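Local coordinates for 4-phosphoerythronate dehydrogenase (Lactobacillus jensenii, PDB 4PRK) that catalyses the NAD-dependent interconversion of pyruvate and D-lactate, as a D-lactate dehydrogenase of the D-isomer-specific 2-hydroxyacid dehydrogenase family, at the interface of chains A and B. Coordinates in Å, arbitrary orientation; residue numbers count along the deposited sequence, not the author numbering. Chains: chain A/B, 4-phosphoerythronate dehydrogenase.

The interface of chains A and B. Residues chain A 109, 112-113, 291-294; chain B 116, 121, 128.
B:Ile121 packs between helix 103-118 of chain A on one side and strand 290-292 with the loop after it on the other, within the two-fold interface. The D-isomer-specific 2-hydroxyacid dehydrogenases generally pair through their Rossmann-type NAD-binding domains, and this patch, which has a symmetry twin, probably belongs to such a dimer. The two branches of the isoleucine lean to different sides. A chi1 of -69° leaves CG2 anti to the backbone N, turned toward the strand and loop. There CG2 of B:Ile121 lies 3.7 Å from CG2 of A:Ile291, the two side chains meeting nearly at right angles. The same methyl of B:Ile121, CG2, is 3.8 Å from CG2 of A:Thr293. The longer branch points mainly at the helix: CD1 meets SD of A:Met109 tip to tip at 3.8 Å, with CG2 of A:Thr112 and the aliphatic CG of A:Gln113 beside it. An alanine in place of B:Ile121 would probably leave A:Met109 and A:Ile291 facing a gap between helix and strand, with the thioether tip freer to turn. Within chain B, CB of the same isoleucine sits over the rim of one face of the B:Tyr116 ring, while ring atom CE2 reaches CD1 of A:Ile291 at 4.2 Å. Methyl CG2 of A:Thr112 packs against the tyrosine's backbone, 3.5 Å from CA. Farther along helix 121-129, B:Met128 bends at chi3 (81°) to lay its thioether over the chain as it leaves the strand. SD of B:Met128 is 3.6 Å from CD of A:Pro294. Its methyl CE is the same 3.6 Å from the carbonyl O of A:Val292. Behind the apolar surface, within chain A, OG1 of A:Thr293 accepts a weak hydrogen bond from the side-chain amide NE2 of A:Gln113 at 3.1 Å, a link from loop to helix that may steady both sides of the contact.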
# COMPACT_ATOMS: atom_id res chain seq x y z
N MET A 109 4.28 -7.33 -15.34
CA MET A 109 3.81 -8.19 -16.44
C MET A 109 3.20 -9.47 -15.78
O MET A 109 2.10 -9.90 -16.09
CB MET A 109 4.94 -8.53 -17.44
CG MET A 109 4.54 -9.50 -18.53
SD MET A 109 3.26 -8.83 -19.63
CE MET A 109 4.17 -8.85 -21.16
N THR A 112 -0.12 -8.43 -14.10
CA THR A 112 -1.09 -8.14 -15.14
C THR A 112 -1.64 -9.43 -15.74
O THR A 112 -2.87 -9.61 -15.89
CB THR A 112 -0.40 -7.34 -16.28
OG1 THR A 112 -0.12 -6.04 -15.82
CG2 THR A 112 -1.24 -7.21 -17.46
N GLN A 113 -0.74 -10.34 -16.10
CA GLN A 113 -1.18 -11.61 -16.69
C GLN A 113 -2.00 -12.43 -15.70
O GLN A 113 -3.08 -12.93 -16.07
CB GLN A 113 -0.00 -12.44 -17.16
CG GLN A 113 0.57 -11.92 -18.45
CD GLN A 113 1.59 -12.86 -19.11
OE1 GLN A 113 1.54 -14.07 -18.95
NE2 GLN A 113 2.52 -12.28 -19.88
N ILE A 291 -2.09 -17.02 -21.59
CA ILE A 291 -1.44 -15.92 -22.27
C ILE A 291 -0.04 -16.34 -22.62
O ILE A 291 0.63 -16.91 -21.78
CB ILE A 291 -1.37 -14.66 -21.39
CG1 ILE A 291 -2.70 -13.96 -21.30
CG2 ILE A 291 -0.39 -13.64 -21.94
CD1 ILE A 291 -2.69 -12.83 -20.28
N VAL A 292 0.42 -16.04 -23.83
CA VAL A 292 1.86 -16.12 -24.10
C VAL A 292 2.30 -14.82 -24.71
O VAL A 292 1.67 -14.34 -25.60
CB VAL A 292 2.27 -17.27 -25.05
CG1 VAL A 292 3.82 -17.37 -25.14
CG2 VAL A 292 1.64 -18.59 -24.61
N THR A 293 3.40 -14.27 -24.16
CA THR A 293 4.06 -13.11 -24.67
C THR A 293 5.49 -13.47 -25.01
O THR A 293 6.06 -14.39 -24.42
CB THR A 293 4.06 -11.95 -23.64
OG1 THR A 293 4.39 -12.44 -22.33
CG2 THR A 293 2.67 -11.27 -23.61
N PRO A 294 6.08 -12.75 -25.97
CA PRO A 294 7.41 -13.07 -26.47
C PRO A 294 8.53 -12.50 -25.65
O PRO A 294 9.23 -11.61 -26.12
CB PRO A 294 7.41 -12.43 -27.87
CG PRO A 294 6.43 -11.33 -27.78
CD PRO A 294 5.54 -11.56 -26.61
N TYR B 116 -3.55 -4.98 -18.71
CA TYR B 116 -3.34 -5.79 -19.92
C TYR B 116 -3.12 -4.85 -21.15
O TYR B 116 -2.23 -5.07 -21.96
CB TYR B 116 -4.55 -6.71 -20.11
CG TYR B 116 -4.57 -7.56 -21.37
CD1 TYR B 116 -5.01 -7.02 -22.55
CD2 TYR B 116 -4.26 -8.89 -21.32
CE1 TYR B 116 -5.08 -7.78 -23.69
CE2 TYR B 116 -4.30 -9.68 -22.46
CZ TYR B 116 -4.71 -9.11 -23.63
OH TYR B 116 -4.78 -9.83 -24.76
N ILE B 121 -0.75 -6.71 -24.53
CA ILE B 121 -0.56 -8.13 -24.64
C ILE B 121 -1.32 -8.61 -25.85
O ILE B 121 -0.85 -9.49 -26.54
CB ILE B 121 -0.95 -8.85 -23.33
CG1 ILE B 121 0.08 -8.48 -22.26
CG2 ILE B 121 -1.04 -10.38 -23.51
CD1 ILE B 121 -0.30 -8.87 -20.85
N MET B 128 1.94 -12.05 -33.07
CA MET B 128 2.49 -13.40 -32.98
C MET B 128 1.72 -14.33 -33.87
O MET B 128 2.29 -15.24 -34.45
CB MET B 128 2.48 -13.92 -31.51
CG MET B 128 3.50 -13.20 -30.63
SD MET B 128 3.22 -13.24 -28.83
CE MET B 128 3.84 -14.84 -28.38